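Local coordinates for putative type VI secretion protein (Escherichia coli, PDB 6SKI) that probably hydrolyses phospholipids as a toxic effector of the type VI secretion system, carried on the VgrG spike, at residues Thr36-Ile41 with Ile107-Asp112; Thr120-Lys125 with Ser173-Phe178; Thr159-Ala164 with Ala200-His205; Glu166-Ala171 with Ala218-Lys223. All blocks are in the same frame, centred on the assembly; numbering follows the deposited sequence.

Contact 1: Thr36-Ile41 with Ile107-Asp112; sequences TLTIGI and ILYHPD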
loop_
_atom_site.group_PDB
_atom_site.type_symbol
_atom_site.label_atom_id
_atom_site.label_comp_id
_atom_site.label_asym_id
_atom_site.label_seq_id
_atom_site.Cartn_x
_atom_site.Cartn_y
_atom_site.Cartn_z
ATOM N N THR A 36 -10.753 -22.303 12.616
ATOM C CA THR A 36 -10.819 -20.892 12.261
ATOM C C THR A 36 -9.681 -20.570 11.306
ATOM O O THR A 36 -8.515 -20.545 11.707
ATOM C CB THR A 36 -10.741 -20.022 13.509
ATOM O OG1 THR A 36 -11.493 -20.634 14.564
ATOM C CG2 THR A 36 -11.300 -18.644 13.229
ATOM N N LEU A 37 -10.006 -20.317 10.049
ATOM C CA LEU A 37 -9.003 -20.017 9.039
ATOM C C LEU A 37 -8.930 -18.511 8.847
ATOM O O LEU A 37 -9.927 -17.875 8.496
ATOM C CB LEU A 37 -9.325 -20.716 7.721
ATOM C CG LEU A 37 -8.316 -20.508 6.597
ATOM C CD1 LEU A 37 -6.954 -21.028 6.992
ATOM C CD2 LEU A 37 -8.802 -21.212 5.361
ATOM N N THR A 38 -7.751 -17.948 9.078
ATOM C CA THR A 38 -7.505 -16.530 8.885
ATOM C C THR A 38 -6.676 -16.336 7.628
ATOM O O THR A 38 -5.627 -16.968 7.469
ATOM C CB THR A 38 -6.782 -15.928 10.087
ATOM O OG1 THR A 38 -7.248 -16.554 11.285
ATOM C CG2 THR A 38 -7.041 -14.443 10.163
ATOM N N ILE A 39 -7.143 -15.470 6.738
ATOM C CA ILE A 39 -6.424 -15.141 5.518
ATOM C C ILE A 39 -5.790 -13.775 5.713
ATOM O O ILE A 39 -6.493 -12.775 5.899
ATOM C CB ILE A 39 -7.343 -15.164 4.289
ATOM C CG1 ILE A 39 -8.215 -16.420 4.308
ATOM C CG2 ILE A 39 -6.521 -15.096 3.018
ATOM C CD1 ILE A 39 -9.119 -16.553 3.112
ATOM N N GLY A 40 -4.465 -13.736 5.679
ATOM C CA GLY A 40 -3.752 -12.487 5.815
ATOM C C GLY A 40 -3.675 -11.763 4.495
ATOM O O GLY A 40 -3.010 -12.224 3.566
ATOM N N ILE A 41 -4.354 -10.628 4.399
ATOM C CA ILE A 41 -4.414 -9.848 3.172
ATOM C C ILE A 41 -3.404 -8.724 3.305
ATOM O O ILE A 41 -3.472 -7.925 4.245
ATOM C CB ILE A 41 -5.824 -9.302 2.912
ATOM C CG1 ILE A 41 -6.870 -10.336 3.313
ATOM C CG2 ILE A 41 -5.991 -8.971 1.452
ATOM C CD1 ILE A 41 -7.005 -11.460 2.327
ATOM N N ILE A 107 6.255 -11.756 4.988
ATOM C CA ILE A 107 7.284 -12.757 5.261
ATOM C C ILE A 107 7.159 -13.296 6.679
ATOM O O ILE A 107 7.443 -14.472 6.932
ATOM C CB ILE A 107 8.684 -12.160 5.006
ATOM C CG1 ILE A 107 8.858 -11.783 3.534
ATOM C CG2 ILE A 107 9.770 -13.125 5.436
ATOM C CD1 ILE A 107 8.231 -12.755 2.566
ATOM N N LEU A 108 6.699 -12.469 7.615
ATOM C CA LEU A 108 6.641 -12.850 9.018
ATOM C C LEU A 108 5.282 -13.376 9.444
ATOM O O LEU A 108 5.192 -14.035 10.483
ATOM C CB LEU A 108 7.007 -11.658 9.907
ATOM C CG LEU A 108 8.484 -11.290 9.987
ATOM C CD1 LEU A 108 8.652 -10.005 10.765
ATOM C CD2 LEU A 108 9.265 -12.412 10.631
ATOM N N TYR A 109 4.233 -13.082 8.686
ATOM C CA TYR A 109 2.928 -13.676 8.933
ATOM C C TYR A 109 3.058 -15.188 8.932
ATOM O O TYR A 109 3.508 -15.776 7.945
ATOM C CB TYR A 109 1.947 -13.225 7.857
ATOM C CG TYR A 109 0.495 -13.485 8.162
ATOM C CD1 TYR A 109 -0.226 -12.629 8.974
ATOM C CD2 TYR A 109 -0.160 -14.577 7.622
ATOM C CE1 TYR A 109 -1.553 -12.859 9.237
ATOM C CE2 TYR A 109 -1.485 -14.814 7.883
ATOM C CZ TYR A 109 -2.176 -13.952 8.693
ATOM O OH TYR A 109 -3.502 -14.183 8.962
ATOM N N HIS A 110 2.686 -15.812 10.039
ATOM C CA HIS A 110 2.852 -17.249 10.160
ATOM C C HIS A 110 1.949 -17.964 9.162
ATOM O O HIS A 110 0.722 -17.807 9.222
ATOM C CB HIS A 110 2.530 -17.705 11.579
ATOM C CG HIS A 110 2.704 -19.174 11.789
ATOM N ND1 HIS A 110 1.664 -20.002 12.148
ATOM C CD2 HIS A 110 3.796 -19.966 11.680
ATOM C CE1 HIS A 110 2.109 -21.241 12.255
ATOM N NE2 HIS A 110 3.399 -21.247 11.976
ATOM N N PRO A 111 2.503 -18.742 8.235
ATOM C CA PRO A 111 1.656 -19.503 7.315
ATOM C C PRO A 111 1.379 -20.914 7.808
ATOM O O PRO A 111 2.265 -21.573 8.361
ATOM C CB PRO A 111 2.484 -19.501 6.031
ATOM C CG PRO A 111 3.888 -19.607 6.544
ATOM C CD PRO A 111 3.926 -18.879 7.883
ATOM N N ASP A 112 0.155 -21.386 7.619
ATOM C CA ASP A 112 -0.194 -22.772 7.890
ATOM C C ASP A 112 -0.383 -23.491 6.564
ATOM O O ASP A 112 -1.102 -23.004 5.688
ATOM C CB ASP A 112 -1.461 -22.864 8.738
ATOM C CG ASP A 112 -1.180 -22.697 10.215
ATOM O OD1 ASP A 112 -0.555 -23.599 10.809
ATOM O OD2 ASP A 112 -1.575 -21.659 10.784
#
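The ring of Tyr109 meets the backbone of Gly40 obliquely, its phenol end closest to the strand: Tyr109 CZ sits 3.6 Å from Gly40 CA, and Tyr109 CE2 is 3.9 Å from Gly40 N. A second aromatic, Phe42, meets the same ring edge-to-face. Because Gly40 offers nothing but main chain, the tyrosine packs directly against the peptide unit. At the tip of the ring, the methyl of Thr38 comes up to the hydroxyl, with Thr38 CG2 3.7 Å from Tyr109 OH, and the two side chains run at about a right angle to each other. Tyr109 OH is also 3.5 Å from Gly40 N, at an angle too poor for a hydrogen bond. Its true polar partner is the carboxylate of Asp192, which fixes the far end of the ring within the buried interface.

Tyr109 is the first residue to leave helical geometry after helix 101-108, and CG stands anti to the backbone N (chi1 -166°), which sends the ring toward the strand. Further along this connection, Asp112 receives the backbone N-H of Gln123 and the amide of Gln119, while Lys125 binds the carbonyl of Tyr109.

Strand 22-43 runs inside the sheet, between the parallel strands 121-128 and 184-195. The turn after helix 101-108 covers one side of it, whereas Ile39 and Ile41 point the other way and pack on Ile168 of helix 156-178, the layered build of an alpha/beta hydrolase.

Contact 2: Thr120-Lys125 with Ser173-Phe178; sequences TSAQIK and SEFMGF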
loop_
_atom_site.group_PDB
_atom_site.type_symbol
_atom_site.label_atom_id
_atom_site.label_comp_id
_atom_site.label_asym_id
_atom_site.label_seq_id
_atom_site.Cartn_x
_atom_site.Cartn_y
_atom_site.Cartn_z
ATOM N N THR A 120 -7.095 -26.210 15.491
ATOM C CA THR A 120 -8.399 -25.606 15.259
ATOM C C THR A 120 -8.302 -24.151 14.819
ATOM O O THR A 120 -9.327 -23.466 14.751
ATOM C CB THR A 120 -9.265 -25.714 16.514
ATOM O OG1 THR A 120 -8.443 -25.579 17.678
ATOM C CG2 THR A 120 -9.978 -27.053 16.554
ATOM N N SER A 121 -7.101 -23.660 14.533
ATOM C CA SER A 121 -6.925 -22.327 13.980
ATOM C C SER A 121 -5.740 -22.358 13.032
ATOM O O SER A 121 -4.676 -22.876 13.374
ATOM C CB SER A 121 -6.700 -21.275 15.069
ATOM O OG SER A 121 -7.475 -21.548 16.220
ATOM N N ALA A 122 -5.930 -21.789 11.846
ATOM C CA ALA A 122 -4.912 -21.807 10.812
ATOM C C ALA A 122 -4.801 -20.422 10.199
ATOM O O ALA A 122 -5.732 -19.618 10.260
ATOM C CB ALA A 122 -5.224 -22.838 9.726
ATOM N N GLN A 123 -3.643 -20.153 9.607
ATOM C CA GLN A 123 -3.379 -18.882 8.955
ATOM C C GLN A 123 -2.799 -19.129 7.575
ATOM O O GLN A 123 -1.887 -19.944 7.416
ATOM C CB GLN A 123 -2.417 -18.025 9.772
ATOM C CG GLN A 123 -3.083 -17.149 10.798
ATOM C CD GLN A 123 -2.090 -16.308 11.552
ATOM O OE1 GLN A 123 -0.901 -16.313 11.245
ATOM N NE2 GLN A 123 -2.571 -15.571 12.540
ATOM N N ILE A 124 -3.331 -18.424 6.585
ATOM C CA ILE A 124 -2.771 -18.378 5.246
ATOM C C ILE A 124 -2.654 -16.911 4.870
ATOM O O ILE A 124 -3.335 -16.049 5.429
ATOM C CB ILE A 124 -3.622 -19.151 4.220
ATOM C CG1 ILE A 124 -4.961 -18.455 4.000
ATOM C CG2 ILE A 124 -3.842 -20.577 4.678
ATOM C CD1 ILE A 124 -5.836 -19.138 2.992
ATOM N N LYS A 125 -1.769 -16.621 3.924
ATOM C CA LYS A 125 -1.425 -15.238 3.647
ATOM C C LYS A 125 -1.436 -14.974 2.153
ATOM O O LYS A 125 -1.271 -15.881 1.335
ATOM C CB LYS A 125 -0.068 -14.860 4.253
ATOM C CG LYS A 125 1.107 -15.699 3.818
ATOM C CD LYS A 125 2.247 -15.506 4.795
ATOM C CE LYS A 125 3.549 -16.050 4.267
ATOM N NZ LYS A 125 4.516 -16.244 5.379
ATOM N N SER A 173 -7.102 -22.196 -2.564
ATOM C CA SER A 173 -6.797 -23.382 -3.354
ATOM C C SER A 173 -5.506 -24.029 -2.880
ATOM O O SER A 173 -5.443 -25.248 -2.691
ATOM C CB SER A 173 -6.698 -23.020 -4.836
ATOM O OG SER A 173 -7.884 -22.404 -5.295
ATOM N N GLU A 174 -4.463 -23.224 -2.673
ATOM C CA GLU A 174 -3.192 -23.775 -2.216
ATOM C C GLU A 174 -3.327 -24.409 -0.836
ATOM O O GLU A 174 -2.806 -25.507 -0.592
ATOM C CB GLU A 174 -2.123 -22.685 -2.203
ATOM C CG GLU A 174 -1.762 -22.158 -3.578
ATOM C CD GLU A 174 -0.855 -20.945 -3.516
ATOM O OE1 GLU A 174 -0.501 -20.523 -2.396
ATOM O OE2 GLU A 174 -0.497 -20.415 -4.587
ATOM N N PHE A 175 -4.045 -23.747 0.074
ATOM C CA PHE A 175 -4.206 -24.283 1.421
ATOM C C PHE A 175 -4.930 -25.618 1.403
ATOM O O PHE A 175 -4.510 -26.565 2.077
ATOM C CB PHE A 175 -4.967 -23.301 2.304
ATOM C CG PHE A 175 -5.331 -23.864 3.645
ATOM C CD1 PHE A 175 -4.356 -24.357 4.491
ATOM C CD2 PHE A 175 -6.650 -23.931 4.046
ATOM C CE1 PHE A 175 -4.690 -24.882 5.718
ATOM C CE2 PHE A 175 -6.987 -24.460 5.271
ATOM C CZ PHE A 175 -6.007 -24.936 6.105
ATOM N N MET A 176 -6.014 -25.721 0.641
ATOM C CA MET A 176 -6.758 -26.968 0.591
ATOM C C MET A 176 -6.132 -27.979 -0.356
ATOM O O MET A 176 -6.614 -29.112 -0.439
ATOM C CB MET A 176 -8.210 -26.697 0.200
ATOM C CG MET A 176 -9.023 -26.122 1.340
ATOM S SD MET A 176 -9.117 -27.246 2.743
ATOM C CE MET A 176 -10.829 -27.753 2.650
ATOM N N GLY A 177 -5.072 -27.598 -1.062
ATOM C CA GLY A 177 -4.279 -28.549 -1.809
ATOM C C GLY A 177 -3.183 -29.131 -0.947
ATOM O O GLY A 177 -2.701 -30.237 -1.205
ATOM N N PHE A 178 -2.780 -28.398 0.088
ATOM C CA PHE A 178 -1.918 -28.977 1.110
ATOM C C PHE A 178 -2.675 -29.867 2.082
ATOM O O PHE A 178 -2.044 -30.625 2.824
ATOM C CB PHE A 178 -1.200 -27.880 1.902
ATOM C CG PHE A 178 0.045 -27.372 1.251
ATOM C CD1 PHE A 178 1.260 -27.983 1.495
ATOM C CD2 PHE A 178 0.008 -26.277 0.411
ATOM C CE1 PHE A 178 2.410 -27.519 0.903
ATOM C CE2 PHE A 178 1.155 -25.809 -0.187
ATOM C CZ PHE A 178 2.358 -26.430 0.061
#
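Ile124 and Phe175 carry the apolar packing that joins strand 121-128 to the C-terminal part of helix 156-178. The gamma-methyl of the isoleucine does the touching: Ile124 CG2 lies 3.8 Å from both Phe175 CG and Phe175 CB, at the root of the ring. It reaches there because CG1 occupies the slot between the backbone N and the carbonyl carbon (chi1 68°), which leaves CG2 beside the N. The two side chains cross at about a right angle, and the methyl approaches the ring obliquely. Two residues back on the strand, Ala122 meets the opposite end of the phenyl group, with Ala122 CB 4.3 Å from Phe175 CZ. The ring thus stretches along the strand from one small aliphatic group to another. Leu37 of the neighbouring strand touches both side chains, and Leu172 of the helix packs on Ile124.

Polar bonding stays within each element or passes to other partners. Ala122 and Ile124 give and take backbone hydrogen bonds with Thr36 and Thr38, holding the strand in the sheet, and Ser173 OG binds the carbonyl of Thr169 one turn earlier.

With nothing but carbon meeting carbon between the two segments, the join is hydrophobic and non-directional: shape and burial hold the helix on the sheet, while the strand is positioned by hydrogen bonds to its sheet neighbour and to Asp112 and Tyr109.

Contact 3: Thr159-Ala164 with Ala200-His205; sequences TKTDEA and AAAARH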
loop_
_atom_site.group_PDB
_atom_site.type_symbol
_atom_site.label_atom_id
_atom_site.label_comp_id
_atom_site.label_asym_id
_atom_site.label_seq_id
_atom_site.Cartn_x
_atom_site.Cartn_y
_atom_site.Cartn_z
ATOM N N THR A 159 -9.788 -1.873 -7.903
ATOM C CA THR A 159 -9.187 -2.910 -8.731
ATOM C C THR A 159 -8.248 -3.787 -7.917
ATOM O O THR A 159 -8.165 -4.999 -8.149
ATOM C CB THR A 159 -8.450 -2.265 -9.906
ATOM O OG1 THR A 159 -9.407 -1.728 -10.826
ATOM C CG2 THR A 159 -7.581 -3.277 -10.633
ATOM N N LYS A 160 -7.562 -3.204 -6.936
ATOM C CA LYS A 160 -6.678 -3.990 -6.089
ATOM C C LYS A 160 -7.470 -4.860 -5.128
ATOM O O LYS A 160 -7.048 -5.970 -4.806
ATOM C CB LYS A 160 -5.716 -3.076 -5.336
ATOM C CG LYS A 160 -4.602 -2.544 -6.213
ATOM C CD LYS A 160 -3.506 -3.566 -6.397
ATOM C CE LYS A 160 -2.659 -3.244 -7.606
ATOM N NZ LYS A 160 -1.655 -4.305 -7.865
ATOM N N THR A 161 -8.626 -4.385 -4.664
ATOM C CA THR A 161 -9.478 -5.270 -3.870
ATOM C C THR A 161 -10.014 -6.432 -4.705
ATOM O O THR A 161 -10.153 -7.552 -4.199
ATOM C CB THR A 161 -10.619 -4.487 -3.228
ATOM O OG1 THR A 161 -11.503 -4.000 -4.242
ATOM C CG2 THR A 161 -10.069 -3.330 -2.424
ATOM N N ASP A 162 -10.266 -6.204 -5.993
ATOM C CA ASP A 162 -10.684 -7.301 -6.864
ATOM C C ASP A 162 -9.552 -8.303 -7.080
ATOM O O ASP A 162 -9.758 -9.527 -7.010
ATOM C CB ASP A 162 -11.152 -6.744 -8.207
ATOM C CG ASP A 162 -12.488 -6.040 -8.111
ATOM O OD1 ASP A 162 -12.809 -5.518 -7.025
ATOM O OD2 ASP A 162 -13.215 -6.001 -9.125
ATOM N N GLU A 163 -8.346 -7.793 -7.335
ATOM C CA GLU A 163 -7.175 -8.655 -7.400
ATOM C C GLU A 163 -6.983 -9.405 -6.093
ATOM O O GLU A 163 -6.537 -10.556 -6.093
ATOM C CB GLU A 163 -5.935 -7.823 -7.734
ATOM C CG GLU A 163 -4.619 -8.460 -7.322
ATOM C CD GLU A 163 -3.416 -7.766 -7.924
ATOM O OE1 GLU A 163 -2.279 -8.079 -7.510
ATOM O OE2 GLU A 163 -3.606 -6.906 -8.809
ATOM N N ALA A 164 -7.341 -8.778 -4.974
ATOM C CA ALA A 164 -7.269 -9.450 -3.685
ATOM C C ALA A 164 -8.257 -10.599 -3.611
ATOM O O ALA A 164 -7.965 -11.629 -3.006
ATOM C CB ALA A 164 -7.524 -8.457 -2.556
ATOM N N ALA A 200 -3.275 0.980 1.706
ATOM C CA ALA A 200 -4.004 1.202 2.946
ATOM C C ALA A 200 -5.441 1.582 2.683
ATOM O O ALA A 200 -6.347 0.967 3.254
ATOM C CB ALA A 200 -3.342 2.277 3.806
ATOM N N ALA A 201 -5.666 2.500 1.746
ATOM C CA ALA A 201 -7.022 2.747 1.292
ATOM C C ALA A 201 -7.636 1.465 0.759
ATOM O O ALA A 201 -8.736 1.081 1.173
ATOM C CB ALA A 201 -7.026 3.839 0.224
ATOM N N ALA A 202 -6.893 0.743 -0.083
ATOM C CA ALA A 202 -7.365 -0.551 -0.552
ATOM C C ALA A 202 -7.707 -1.453 0.619
ATOM O O ALA A 202 -8.804 -2.024 0.665
ATOM C CB ALA A 202 -6.316 -1.208 -1.447
ATOM N N ALA A 203 -6.826 -1.519 1.622
ATOM C CA ALA A 203 -7.130 -2.359 2.770
ATOM C C ALA A 203 -8.429 -1.918 3.410
ATOM O O ALA A 203 -9.336 -2.733 3.613
ATOM C CB ALA A 203 -5.992 -2.320 3.786
ATOM N N ARG A 204 -8.573 -0.613 3.639
ATOM C CA ARG A 204 -9.808 -0.120 4.222
ATOM C C ARG A 204 -10.982 -0.466 3.326
ATOM O O ARG A 204 -11.986 -1.014 3.797
ATOM C CB ARG A 204 -9.700 1.383 4.456
ATOM C CG ARG A 204 -8.658 1.731 5.499
ATOM C CD ARG A 204 -8.241 3.179 5.431
ATOM N NE ARG A 204 -9.282 4.086 5.885
ATOM C CZ ARG A 204 -9.040 5.238 6.496
ATOM N NH1 ARG A 204 -7.793 5.612 6.724
ATOM N NH2 ARG A 204 -10.040 6.011 6.883
ATOM N N HIS A 205 -10.824 -0.263 2.016
ATOM C CA HIS A 205 -11.889 -0.636 1.098
ATOM C C HIS A 205 -12.212 -2.112 1.235
ATOM O O HIS A 205 -13.380 -2.484 1.395
ATOM C CB HIS A 205 -11.494 -0.295 -0.338
ATOM C CG HIS A 205 -12.627 -0.387 -1.312
ATOM N ND1 HIS A 205 -12.640 -1.286 -2.353
ATOM C CD2 HIS A 205 -13.790 0.299 -1.393
ATOM C CE1 HIS A 205 -13.760 -1.147 -3.040
ATOM N NE2 HIS A 205 -14.474 -0.189 -2.479
#
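Thr161 sets both of its branches against helix 198-211. Its methyl fits beside the edge of the His205 imidazole, near the ring plane, and also reaches the backbone, with Thr161 CG2 3.6 Å from Ala202 O. Its hydroxyl lies in the plane of the same ring and accepts a weak hydrogen bond, His205 ND1 to Thr161 OG1, 3.5 Å long. Alongside, Lys160 CB rests 4.4 Å from Ala202 CB, while the amine end of that lysine turns away to a weak salt bridge with Glu163.

The second shell holds these groups in position. The stronger polar partner of Thr161 OG1 is the carbonyl of Val158, a turn earlier in its own helix. Beyond the imidazole, His205 NE2 makes a weak bond to the carbonyl of Gly266, and next to Thr161, Asp162 is salt-bridged to Arg209 of helix 198-211. The two helix segments cross at -63°, with their axes 9.2 Å apart.

The contact rests on Thr161 set against Ala202 and His205, with packing doing more than the weak bond. Since the threonine hydroxyl gives its hydrogen to the Val158 carbonyl, its oxygen can still accept, weakly, from His205 ND1.

Contact 4: Glu166-Ala171 with Ala218-Lys223; sequences ERITQA and ARAIAK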
loop_
_atom_site.group_PDB
_atom_site.type_symbol
_atom_site.label_atom_id
_atom_site.label_comp_id
_atom_site.label_asym_id
_atom_site.label_seq_id
_atom_site.Cartn_x
_atom_site.Cartn_y
_atom_site.Cartn_z
ATOM N N GLU A 166 -9.248 -12.440 -6.207
ATOM C CA GLU A 166 -8.660 -13.526 -6.994
ATOM C C GLU A 166 -7.500 -14.187 -6.251
ATOM O O GLU A 166 -7.342 -15.417 -6.280
ATOM C CB GLU A 166 -8.207 -13.024 -8.364
ATOM C CG GLU A 166 -9.346 -12.629 -9.291
ATOM C CD GLU A 166 -9.447 -11.137 -9.515
ATOM O OE1 GLU A 166 -10.564 -10.594 -9.382
ATOM O OE2 GLU A 166 -8.416 -10.509 -9.839
ATOM N N ARG A 167 -6.688 -13.389 -5.565
ATOM C CA ARG A 167 -5.569 -13.938 -4.814
ATOM C C ARG A 167 -6.042 -14.713 -3.587
ATOM O O ARG A 167 -5.387 -15.670 -3.163
ATOM C CB ARG A 167 -4.616 -12.811 -4.434
ATOM C CG ARG A 167 -3.807 -12.263 -5.586
ATOM C CD ARG A 167 -2.445 -12.928 -5.652
ATOM N NE ARG A 167 -1.818 -12.755 -6.958
ATOM C CZ ARG A 167 -0.910 -11.825 -7.232
ATOM N NH1 ARG A 167 -0.516 -10.981 -6.289
ATOM N NH2 ARG A 167 -0.392 -11.740 -8.450
ATOM N N ILE A 168 -7.176 -14.318 -3.005
ATOM C CA ILE A 168 -7.789 -15.095 -1.932
ATOM C C ILE A 168 -8.211 -16.459 -2.446
ATOM O O ILE A 168 -8.011 -17.482 -1.780
ATOM C CB ILE A 168 -8.989 -14.334 -1.340
ATOM C CG1 ILE A 168 -8.526 -13.239 -0.387
ATOM C CG2 ILE A 168 -9.933 -15.285 -0.624
ATOM C CD1 ILE A 168 -9.570 -12.179 -0.157
ATOM N N THR A 169 -8.799 -16.493 -3.642
ATOM C CA THR A 169 -9.150 -17.773 -4.250
ATOM C C THR A 169 -7.911 -18.638 -4.432
ATOM O O THR A 169 -7.917 -19.831 -4.103
ATOM C CB THR A 169 -9.848 -17.544 -5.590
ATOM O OG1 THR A 169 -11.206 -17.154 -5.363
ATOM C CG2 THR A 169 -9.832 -18.804 -6.430
ATOM N N GLN A 170 -6.830 -18.044 -4.940
ATOM C CA GLN A 170 -5.603 -18.806 -5.160
ATOM C C GLN A 170 -5.025 -19.334 -3.849
ATOM O O GLN A 170 -4.588 -20.490 -3.772
ATOM C CB GLN A 170 -4.577 -17.942 -5.887
ATOM C CG GLN A 170 -3.203 -18.569 -5.978
ATOM C CD GLN A 170 -2.134 -17.568 -6.356
ATOM O OE1 GLN A 170 -2.401 -16.591 -7.055
ATOM N NE2 GLN A 170 -0.913 -17.804 -5.892
ATOM N N ALA A 171 -5.022 -18.505 -2.804
ATOM C CA ALA A 171 -4.460 -18.923 -1.524
ATOM C C ALA A 171 -5.297 -20.018 -0.883
ATOM O O ALA A 171 -4.753 -20.948 -0.279
ATOM C CB ALA A 171 -4.341 -17.722 -0.587
ATOM N N ALA A 218 -17.588 -13.918 -0.981
ATOM C CA ALA A 218 -18.117 -15.262 -0.796
ATOM C C ALA A 218 -17.877 -16.115 -2.032
ATOM O O ALA A 218 -17.575 -17.309 -1.926
ATOM C CB ALA A 218 -19.606 -15.198 -0.465
ATOM N N ARG A 219 -18.000 -15.515 -3.217
ATOM C CA ARG A 219 -17.711 -16.235 -4.451
ATOM C C ARG A 219 -16.256 -16.672 -4.506
ATOM O O ARG A 219 -15.954 -17.789 -4.934
ATOM C CB ARG A 219 -18.047 -15.359 -5.655
ATOM C CG ARG A 219 -19.445 -15.545 -6.192
ATOM C CD ARG A 219 -19.682 -14.623 -7.362
ATOM N NE ARG A 219 -20.538 -13.503 -6.997
ATOM C CZ ARG A 219 -20.317 -12.249 -7.372
ATOM N NH1 ARG A 219 -19.260 -11.957 -8.116
ATOM N NH2 ARG A 219 -21.147 -11.287 -6.998
ATOM N N ALA A 220 -15.340 -15.806 -4.072
ATOM C CA ALA A 220 -13.928 -16.165 -4.074
ATOM C C ALA A 220 -13.633 -17.262 -3.060
ATOM O O ALA A 220 -12.852 -18.180 -3.338
ATOM C CB ALA A 220 -13.074 -14.930 -3.793
ATOM N N ILE A 221 -14.251 -17.187 -1.881
ATOM C CA ILE A 221 -14.041 -18.221 -0.871
ATOM C C ILE A 221 -14.583 -19.557 -1.357
ATOM O O ILE A 221 -13.982 -20.610 -1.120
ATOM C CB ILE A 221 -14.673 -17.809 0.470
ATOM C CG1 ILE A 221 -14.095 -16.483 0.951
ATOM C CG2 ILE A 221 -14.425 -18.872 1.517
ATOM C CD1 ILE A 221 -14.820 -15.907 2.138
ATOM N N ALA A 222 -15.723 -19.538 -2.049
ATOM C CA ALA A 222 -16.283 -20.777 -2.574
ATOM C C ALA A 222 -15.435 -21.327 -3.713
ATOM O O ALA A 222 -15.212 -22.539 -3.796
ATOM C CB ALA A 222 -17.720 -20.546 -3.036
ATOM N N LYS A 223 -14.949 -20.456 -4.596
ATOM C CA LYS A 223 -14.090 -20.856 -5.700
ATOM C C LYS A 223 -12.698 -21.263 -5.241
ATOM O O LYS A 223 -11.957 -21.872 -6.019
ATOM C CB LYS A 223 -14.008 -19.709 -6.711
ATOM C CG LYS A 223 -13.284 -20.030 -8.002
ATOM C CD LYS A 223 -13.301 -18.846 -8.948
ATOM C CE LYS A 223 -12.421 -19.100 -10.156
ATOM N NZ LYS A 223 -11.040 -19.483 -9.760
#
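Segments 166-171 and 218-223 run side by side in nearly the same direction, their axes 7.9 Å apart and crossing at -24°, and they come closest at Thr169 and Ala220, whose CA atoms are only 5.0 Å apart. Thr169 occupies the middle of the interface. Its hydroxyl donates a hydrogen bond across to the neighbouring helix, Thr169 OG1 to Ala220 O, 2.8 Å long. The donor comes in from the flank of the carbonyl, at a C=O...donor angle of 105° and tilted 23° from its plane, as suits an oxygen that points along its own helix. The other branch, the methyl, stands anti to the threonine N and faces Lys223: Thr169 CG2 is 3.6 Å from Lys223 NZ and 4.0 Å from Lys223 CG. The lysine chain runs extended and bends at its last torsion, passing obliquely over the methyl at the exposed edge of the interface.

On the inner side, Ile168 CG2 touches Ala220 CB at 4.5 Å. Ile168 reaches further inward to Ile39, Ile41 and Phe191 of the sheet, and Ile221 to Ile189, and the helix pair thereby shares the same sheet face.

Chemically the joint is graded, with aliphatic packing toward the sheet, a single buried hydroxyl-to-carbonyl bond at the centre, and a lysine at the edge. That bond satisfies the threonine hydroxyl between two helices whose small facing residues permit so near an approach.

In the fold
Helix 156-178 ties three of the contacts together: contact 3 uses its early turns, contact 4 its middle and contact 2 its C-terminal part, with centres about 14 Å apart from 3 to 4 and about 12 Å from 4 to 2. Contact 1 lies on the other face of the sheet, its centre about 8 Å from that of contact 2, and a probable hydrogen bond from Gly40 N to Ile124 O (2.6 Å) joins them. Ile41 CD1 meets Ile168 CG1 at 3.6 Å, linking contacts 1 and 4. Contact 3 lies close in sequence to the putative triad, since helix 198-211 directly follows Ser197, which may be the nucleophile with His310 and Asp245.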